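Local atomic coordinates of succinate dehydrogenase subunit A (Mycolicibacterium smegmatis, PDB entry 7D6V), a protein that probably oxidises succinate as the FAD-carrying flavoprotein subunit of a succinate dehydrogenase in the electron transport chain. Residues Gln118-Phe121 and Tyr126-Leu129; Asp399-Ala402 and Leu408-Ala411; Arg517-Val522 and Ile538-Met543. All coordinates share one frame; numbering follows the deposited sequence.

Interactions 1 and 2 both belong to the FAD-binding part of the chain, and interaction 3 belongs to the C-terminal flavoprotein part. None of them touches another. The centres of interactions 1 and 2 are about 29 Å apart, and those of interactions 2 and 3 are about 28 Å apart. Interactions 1 and 3 sit on opposite sides of the chain's centre, with their own centres about 44 Å apart. The bound FAD is their common landmark. In interaction 1 the side chain of Leu129 is about 6 Å from the bound FAD. In interaction 3 the side chain of Ile538 is about 8 Å from the bound FAD. In interaction 2 the side chain of Ala410 is about 9 Å from the bound FAD.

Interaction 1. Residues Gln118-Phe121 and Tyr126-Leu129; sequences QRNF and YPRL
Arg119 and Leu129 form an antiparallel hydrogen-bonded pair, although the segments 118-121 and 126-129 as wholes run 106° apart. Arg119 N bonds to Leu129 O at 3.0 Å. Leu129 N returns a nearly straight bond to Arg119 O. Arg128 N reaches the same Arg119 O at 3.0 Å. Two donors therefore grip one carbonyl oxygen. Two residues, Arg128 and Leu129, stand opposite the single Arg119, a classic beta bulge in a hairpin. The hairpin belongs to a small antiparallel sheet, where strand 129-130 is the middle strand between 54-55 and 118-119.

The side chain of Gln118 lies along the backbone of Pro127 and Arg128. Its NE2 gives a weak bond to Arg128 O at 3.3 Å, and its OE1 takes weak bonds from the backbone of Asn60 and Val61. The ring of Pro127 sits against the strand end, with CB 3.7 Å from Arg119 O and CG 4.0 Å from Asn120 ND2. Phe121 and Leu129 make the apolar contact. The methyl CD2 of Leu129 meets Phe121 CD1 at 3.9 Å, obliquely to the ring. Phe121 CB also touches both Leu129 methyls, while the rest of the ring leads away from the segment 126-129. The two arginines send their charges elsewhere. Arg119 forms a salt bridge with Asp134, and Arg128 forms salt bridges with Asp73 and Asp65. Tyr126 O lies over the centre of one face of the Arg128 guanidinium group.

Interaction 2. Residues Asp399-Ala402 and Leu408-Ala411; sequences DTAA and LFAA
Ala401 CB meets Phe409 at the base of its side chain, 3.4 Å from CB and 3.4 Å from CD1. The methyl lies at the edge of the ring, near its plane. Phe409 carries its CG opposite the carbonyl carbon and beside its own backbone N (chi1 -60°). This turn brings the CD1 edge to Ala401. One residue on, Ala402 CB packs on Ala410 CB at 3.7 Å, methyl against methyl. Three alanine methyls and the Phe409 side chain carry most of the side-chain contact. The backbone of Ala402 also lies close to Phe409 and Ala410, but the two segments share no hydrogen bond.

Strand 408-409 is an outermost strand of the five-stranded parallel sheet in the Rossmann-like FAD-binding fold. It pairs on its inner side through backbone bonds of Phe409 to Val205 and Leu207. Helix 427-448 adds Ala443 and Tyr446 against the Phe409 side chain and Ala439 against Ala401. Strand 383-395 supplies Ile394, which touches both Ala402 and Ala410.

Within the loop, Thr400 OG1 donates to Ala401 O at 3.1 Å, on a lone pair in the carbonyl plane. That bond ties the threonine hydroxyl to the residue whose methyl meets the ring.

Interaction 3. Residues Arg517-Val522 and Ile538-Met543; sequences RRYANV and IDMRNM
Tyr519 carries the contact from the segment 517-522 to Met540 and Arg541. The segment continues from helix 502-518. Tyr519 points across to helix 532-556. Its CG lies opposite its own backbone N (chi1 -179°), which extends the ring toward the second helix. Tyr519 CE1 meets Met540 CB at 3.4 Å, obliquely to the ring. The hydroxyl end of Tyr519 reaches Arg541, with OH 3.7 Å from Arg541 CB. Among the side-chain atoms of Met540 and Arg541, CB does the touching; the backbone N of Arg541 also lies near the phenol end. The sulfur end of Met540 leads away, and so does the guanidinium group of Arg541, which makes a weak bond to Pro590 O. Further along, Val522 folds back so that its CG1 lies 3.9 Å above one face of the Tyr519 ring, toward the rim. Ala537 of the second helix is touched by Val522 and accepts a hydrogen bond from Tyr519 OH through its O. The phenol therefore joins the segment after helix 502-518 to helix 532-556 by apolar contact along the ring and by one polar bond at its end, which satisfies the hydroxyl and helps fix the ring's position.

Interaction 1. Residues Gln118-Phe121 and Tyr126-Leu129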
loop_
_atom_site.group_PDB
_atom_site.type_symbol
_atom_site.label_atom_id
_atom_site.label_comp_id
_atom_site.label_asym_id
_atom_site.label_seq_id
_atom_site.Cartn_x
_atom_site.Cartn_y
_atom_site.Cartn_z
ATOM N N GLN A 118 6.415 -20.158 5.279
ATOM C CA GLN A 118 5.011 -20.540 5.207
ATOM C C GLN A 118 4.409 -20.526 6.604
ATOM O O GLN A 118 5.005 -21.058 7.543
ATOM C CB GLN A 118 4.851 -21.925 4.575
ATOM C CG GLN A 118 5.305 -21.998 3.129
ATOM C CD GLN A 118 5.241 -23.398 2.565
ATOM O OE1 GLN A 118 5.872 -24.315 3.081
ATOM N NE2 GLN A 118 4.478 -23.571 1.497
ATOM N N ARG A 119 3.233 -19.921 6.737
ATOM C CA ARG A 119 2.519 -19.860 8.004
ATOM C C ARG A 119 1.385 -20.874 8.045
ATOM O O ARG A 119 0.954 -21.409 7.023
ATOM C CB ARG A 119 1.953 -18.460 8.254
ATOM C CG ARG A 119 2.968 -17.449 8.726
ATOM C CD ARG A 119 2.302 -16.131 9.071
ATOM N NE ARG A 119 1.617 -15.552 7.922
ATOM C CZ ARG A 119 1.083 -14.336 7.906
ATOM N NH1 ARG A 119 1.164 -13.563 8.977
ATOM N NH2 ARG A 119 0.477 -13.890 6.816
ATOM N N ASN A 120 0.896 -21.120 9.254
ATOM C CA ASN A 120 -0.267 -21.962 9.468
ATOM C C ASN A 120 -1.534 -21.120 9.457
ATOM O O ASN A 120 -1.527 -19.946 9.835
ATOM C CB ASN A 120 -0.154 -22.719 10.789
ATOM C CG ASN A 120 -0.543 -24.172 10.655
ATOM O OD1 ASN A 120 -1.358 -24.533 9.805
ATOM N ND2 ASN A 120 0.045 -25.022 11.487
ATOM N N PHE A 121 -2.629 -21.731 9.011
ATOM C CA PHE A 121 -3.912 -21.053 8.928
ATOM C C PHE A 121 -5.004 -22.043 9.316
ATOM O O PHE A 121 -4.742 -23.225 9.558
ATOM C CB PHE A 121 -4.133 -20.465 7.530
ATOM C CG PHE A 121 -5.132 -19.349 7.492
ATOM C CD1 PHE A 121 -4.761 -18.066 7.847
ATOM C CD2 PHE A 121 -6.436 -19.574 7.088
ATOM C CE1 PHE A 121 -5.671 -17.033 7.814
ATOM C CE2 PHE A 121 -7.352 -18.546 7.059
ATOM C CZ PHE A 121 -6.969 -17.274 7.418
ATOM N N TYR A 126 -1.272 -28.364 7.166
ATOM C CA TYR A 126 0.143 -28.068 7.303
ATOM C C TYR A 126 0.385 -26.606 6.972
ATOM O O TYR A 126 -0.431 -25.974 6.295
ATOM C CB TYR A 126 0.976 -28.968 6.377
ATOM C CG TYR A 126 0.895 -30.436 6.720
ATOM C CD1 TYR A 126 0.454 -31.361 5.790
ATOM C CD2 TYR A 126 1.249 -30.893 7.977
ATOM C CE1 TYR A 126 0.378 -32.697 6.098
ATOM C CE2 TYR A 126 1.173 -32.230 8.295
ATOM C CZ TYR A 126 0.739 -33.127 7.351
ATOM O OH TYR A 126 0.662 -34.461 7.664
ATOM N N PRO A 127 1.490 -26.029 7.451
ATOM C CA PRO A 127 1.805 -24.636 7.099
ATOM C C PRO A 127 2.043 -24.497 5.604
ATOM O O PRO A 127 2.907 -25.163 5.029
ATOM C CB PRO A 127 3.074 -24.343 7.910
ATOM C CG PRO A 127 3.131 -25.402 8.948
ATOM C CD PRO A 127 2.502 -26.606 8.350
ATOM N N ARG A 128 1.268 -23.620 4.974
ATOM C CA ARG A 128 1.246 -23.513 3.522
ATOM C C ARG A 128 1.329 -22.095 2.992
ATOM O O ARG A 128 1.667 -21.924 1.817
ATOM C CB ARG A 128 -0.035 -24.144 2.959
ATOM C CG ARG A 128 0.044 -25.621 2.723
ATOM C CD ARG A 128 -1.002 -26.052 1.726
ATOM N NE ARG A 128 -2.237 -26.478 2.373
ATOM C CZ ARG A 128 -2.429 -27.676 2.909
ATOM N NH1 ARG A 128 -1.469 -28.583 2.892
ATOM N NH2 ARG A 128 -3.587 -27.967 3.468
ATOM N N LEU A 129 1.032 -21.082 3.796
ATOM C CA LEU A 129 0.770 -19.739 3.287
ATOM C C LEU A 129 2.082 -18.978 3.162
ATOM O O LEU A 129 2.654 -18.533 4.159
ATOM C CB LEU A 129 -0.220 -19.013 4.189
ATOM C CG LEU A 129 -1.696 -19.159 3.812
ATOM C CD1 LEU A 129 -2.180 -20.578 4.032
ATOM C CD2 LEU A 129 -2.545 -18.182 4.597
#

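Interaction 2. Residues Asp399-Ala402 and Leu408-Ala411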
loop_
_atom_site.group_PDB
_atom_site.type_symbol
_atom_site.label_atom_id
_atom_site.label_comp_id
_atom_site.label_asym_id
_atom_site.label_seq_id
_atom_site.Cartn_x
_atom_site.Cartn_y
_atom_site.Cartn_z
ATOM N N ASP A 399 -10.282 -26.870 -17.014
ATOM C CA ASP A 399 -8.946 -26.857 -17.606
ATOM C C ASP A 399 -8.673 -25.539 -18.320
ATOM O O ASP A 399 -7.707 -24.835 -18.004
ATOM C CB ASP A 399 -8.790 -28.035 -18.564
ATOM C CG ASP A 399 -8.743 -29.362 -17.844
ATOM O OD1 ASP A 399 -9.820 -29.887 -17.496
ATOM O OD2 ASP A 399 -7.629 -29.879 -17.625
ATOM N N THR A 400 -9.508 -25.195 -19.295
ATOM C CA THR A 400 -9.461 -23.879 -19.917
ATOM C C THR A 400 -10.199 -22.893 -19.023
ATOM O O THR A 400 -10.374 -23.151 -17.832
ATOM C CB THR A 400 -10.059 -23.921 -21.323
ATOM O OG1 THR A 400 -11.476 -24.097 -21.239
ATOM C CG2 THR A 400 -9.467 -25.077 -22.104
ATOM N N ALA A 401 -10.564 -21.739 -19.544
ATOM C CA ALA A 401 -11.421 -20.810 -18.825
ATOM C C ALA A 401 -12.842 -20.851 -19.393
ATOM O O ALA A 401 -13.206 -21.746 -20.163
ATOM C CB ALA A 401 -10.820 -19.409 -18.835
ATOM N N ALA A 402 -13.636 -19.851 -19.026
ATOM C CA ALA A 402 -15.095 -19.919 -19.016
ATOM C C ALA A 402 -15.683 -19.913 -20.423
ATOM O O ALA A 402 -15.013 -20.178 -21.422
ATOM C CB ALA A 402 -15.667 -18.751 -18.221
ATOM N N LEU A 408 -15.078 -16.480 -24.625
ATOM C CA LEU A 408 -15.062 -15.754 -23.365
ATOM C C LEU A 408 -14.345 -16.585 -22.312
ATOM O O LEU A 408 -14.469 -17.809 -22.291
ATOM C CB LEU A 408 -16.487 -15.435 -22.904
ATOM C CG LEU A 408 -16.654 -14.610 -21.629
ATOM C CD1 LEU A 408 -15.917 -13.292 -21.742
ATOM C CD2 LEU A 408 -18.122 -14.378 -21.345
ATOM N N PHE A 409 -13.574 -15.918 -21.459
ATOM C CA PHE A 409 -12.767 -16.589 -20.451
ATOM C C PHE A 409 -12.846 -15.801 -19.152
ATOM O O PHE A 409 -13.055 -14.588 -19.161
ATOM C CB PHE A 409 -11.313 -16.739 -20.928
ATOM C CG PHE A 409 -11.176 -17.535 -22.198
ATOM C CD1 PHE A 409 -11.028 -18.909 -22.162
ATOM C CD2 PHE A 409 -11.213 -16.908 -23.428
ATOM C CE1 PHE A 409 -10.917 -19.637 -23.323
ATOM C CE2 PHE A 409 -11.105 -17.631 -24.590
ATOM C CZ PHE A 409 -10.956 -18.997 -24.538
ATOM N N ALA A 410 -12.695 -16.502 -18.029
ATOM C CA ALA A 410 -12.855 -15.868 -16.727
ATOM C C ALA A 410 -11.954 -16.537 -15.701
ATOM O O ALA A 410 -11.684 -17.736 -15.778
ATOM C CB ALA A 410 -14.310 -15.915 -16.254
ATOM N N ALA A 411 -11.502 -15.745 -14.731
ATOM C CA ALA A 411 -10.630 -16.230 -13.672
ATOM C C ALA A 411 -10.746 -15.301 -12.473
ATOM O O ALA A 411 -11.127 -14.137 -12.603
ATOM C CB ALA A 411 -9.176 -16.324 -14.141
#

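Interaction 3. Residues Arg517-Val522 and Ile538-Met543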
loop_
_atom_site.group_PDB
_atom_site.type_symbol
_atom_site.label_atom_id
_atom_site.label_comp_id
_atom_site.label_asym_id
_atom_site.label_seq_id
_atom_site.Cartn_x
_atom_site.Cartn_y
_atom_site.Cartn_z
ATOM N N ARG A 517 -37.618 -1.014 -11.473
ATOM C CA ARG A 517 -38.559 -0.137 -12.166
ATOM C C ARG A 517 -38.205 1.329 -11.944
ATOM O O ARG A 517 -38.299 2.144 -12.868
ATOM C CB ARG A 517 -39.985 -0.418 -11.703
ATOM C CG ARG A 517 -41.032 0.422 -12.409
ATOM C CD ARG A 517 -42.325 0.476 -11.621
ATOM N NE ARG A 517 -42.109 0.937 -10.253
ATOM C CZ ARG A 517 -42.031 2.213 -9.897
ATOM N NH1 ARG A 517 -42.150 3.168 -10.807
ATOM N NH2 ARG A 517 -41.834 2.535 -8.627
ATOM N N ARG A 518 -37.801 1.681 -10.722
ATOM C CA ARG A 518 -37.369 3.047 -10.442
ATOM C C ARG A 518 -36.072 3.390 -11.161
ATOM O O ARG A 518 -35.815 4.564 -11.444
ATOM C CB ARG A 518 -37.198 3.253 -8.939
ATOM C CG ARG A 518 -38.492 3.418 -8.173
ATOM C CD ARG A 518 -38.231 3.467 -6.683
ATOM N NE ARG A 518 -37.332 4.559 -6.325
ATOM C CZ ARG A 518 -36.733 4.678 -5.146
ATOM N NH1 ARG A 518 -36.934 3.770 -4.205
ATOM N NH2 ARG A 518 -35.930 5.704 -4.909
ATOM N N TYR A 519 -35.237 2.388 -11.442
ATOM C CA TYR A 519 -33.975 2.634 -12.135
ATOM C C TYR A 519 -34.172 3.208 -13.532
ATOM O O TYR A 519 -33.261 3.859 -14.053
ATOM C CB TYR A 519 -33.162 1.344 -12.221
ATOM C CG TYR A 519 -31.826 1.511 -12.901
ATOM C CD1 TYR A 519 -30.793 2.201 -12.287
ATOM C CD2 TYR A 519 -31.597 0.979 -14.160
ATOM C CE1 TYR A 519 -29.576 2.358 -12.906
ATOM C CE2 TYR A 519 -30.380 1.129 -14.785
ATOM C CZ TYR A 519 -29.372 1.818 -14.152
ATOM O OH TYR A 519 -28.157 1.975 -14.772
ATOM N N ALA A 520 -35.330 2.991 -14.153
ATOM C CA ALA A 520 -35.571 3.539 -15.480
ATOM C C ALA A 520 -35.669 5.058 -15.486
ATOM O O ALA A 520 -35.646 5.657 -16.565
ATOM C CB ALA A 520 -36.846 2.938 -16.071
ATOM N N ASN A 521 -35.778 5.691 -14.319
ATOM C CA ASN A 521 -35.917 7.136 -14.210
ATOM C C ASN A 521 -34.666 7.814 -13.669
ATOM O O ASN A 521 -34.727 8.988 -13.295
ATOM C CB ASN A 521 -37.113 7.483 -13.326
ATOM C CG ASN A 521 -38.428 7.075 -13.941
ATOM O OD1 ASN A 521 -38.683 7.333 -15.115
ATOM N ND2 ASN A 521 -39.275 6.430 -13.151
ATOM N N VAL A 522 -33.536 7.113 -13.620
ATOM C CA VAL A 522 -32.338 7.674 -13.009
ATOM C C VAL A 522 -31.805 8.805 -13.880
ATOM O O VAL A 522 -31.569 8.635 -15.081
ATOM C CB VAL A 522 -31.282 6.585 -12.763
ATOM C CG1 VAL A 522 -30.845 5.923 -14.062
ATOM C CG2 VAL A 522 -30.086 7.168 -12.043
ATOM N N ILE A 538 -24.327 3.891 -14.161
ATOM C CA ILE A 538 -24.008 2.784 -15.057
ATOM C C ILE A 538 -23.815 1.488 -14.272
ATOM O O ILE A 538 -24.309 0.430 -14.671
ATOM C CB ILE A 538 -22.774 3.124 -15.910
ATOM C CG1 ILE A 538 -23.083 4.286 -16.849
ATOM C CG2 ILE A 538 -22.325 1.917 -16.712
ATOM C CD1 ILE A 538 -21.851 4.910 -17.454
ATOM N N ASP A 539 -23.094 1.550 -13.147
ATOM C CA ASP A 539 -22.848 0.359 -12.334
ATOM C C ASP A 539 -24.119 -0.214 -11.718
ATOM O O ASP A 539 -24.157 -1.412 -11.395
ATOM C CB ASP A 539 -21.857 0.677 -11.214
ATOM C CG ASP A 539 -20.475 1.011 -11.730
ATOM O OD1 ASP A 539 -20.020 0.359 -12.693
ATOM O OD2 ASP A 539 -19.833 1.917 -11.158
ATOM N N MET A 540 -25.144 0.617 -11.524
ATOM C CA MET A 540 -26.338 0.166 -10.823
ATOM C C MET A 540 -27.063 -0.945 -11.572
ATOM O O MET A 540 -27.694 -1.796 -10.942
ATOM C CB MET A 540 -27.277 1.346 -10.583
ATOM C CG MET A 540 -27.146 1.975 -9.203
ATOM S SD MET A 540 -27.317 0.787 -7.863
ATOM C CE MET A 540 -29.093 0.590 -7.825
ATOM N N ARG A 541 -26.985 -0.970 -12.906
ATOM C CA ARG A 541 -27.678 -2.021 -13.647
ATOM C C ARG A 541 -27.021 -3.382 -13.425
ATOM O O ARG A 541 -27.713 -4.392 -13.225
ATOM C CB ARG A 541 -27.745 -1.657 -15.135
ATOM C CG ARG A 541 -26.446 -1.794 -15.911
ATOM C CD ARG A 541 -26.562 -1.228 -17.316
ATOM N NE ARG A 541 -27.297 -2.103 -18.224
ATOM C CZ ARG A 541 -26.782 -2.642 -19.325
ATOM N NH1 ARG A 541 -25.523 -2.400 -19.657
ATOM N NH2 ARG A 541 -27.525 -3.419 -20.095
ATOM N N ASN A 542 -25.686 -3.421 -13.415
ATOM C CA ASN A 542 -24.981 -4.650 -13.078
ATOM C C ASN A 542 -25.282 -5.073 -11.650
ATOM O O ASN A 542 -25.491 -6.262 -11.375
ATOM C CB ASN A 542 -23.478 -4.465 -13.268
ATOM C CG ASN A 542 -23.132 -3.868 -14.610
ATOM O OD1 ASN A 542 -23.726 -4.216 -15.627
ATOM N ND2 ASN A 542 -22.168 -2.960 -14.620
ATOM N N MET A 543 -25.305 -4.109 -10.726
ATOM C CA MET A 543 -25.596 -4.447 -9.337
ATOM C C MET A 543 -26.999 -5.025 -9.189
ATOM O O MET A 543 -27.199 -5.997 -8.453
ATOM C CB MET A 543 -25.410 -3.221 -8.446
ATOM C CG MET A 543 -23.995 -3.070 -7.923
ATOM S SD MET A 543 -23.800 -1.769 -6.698
ATOM C CE MET A 543 -23.581 -0.340 -7.750
#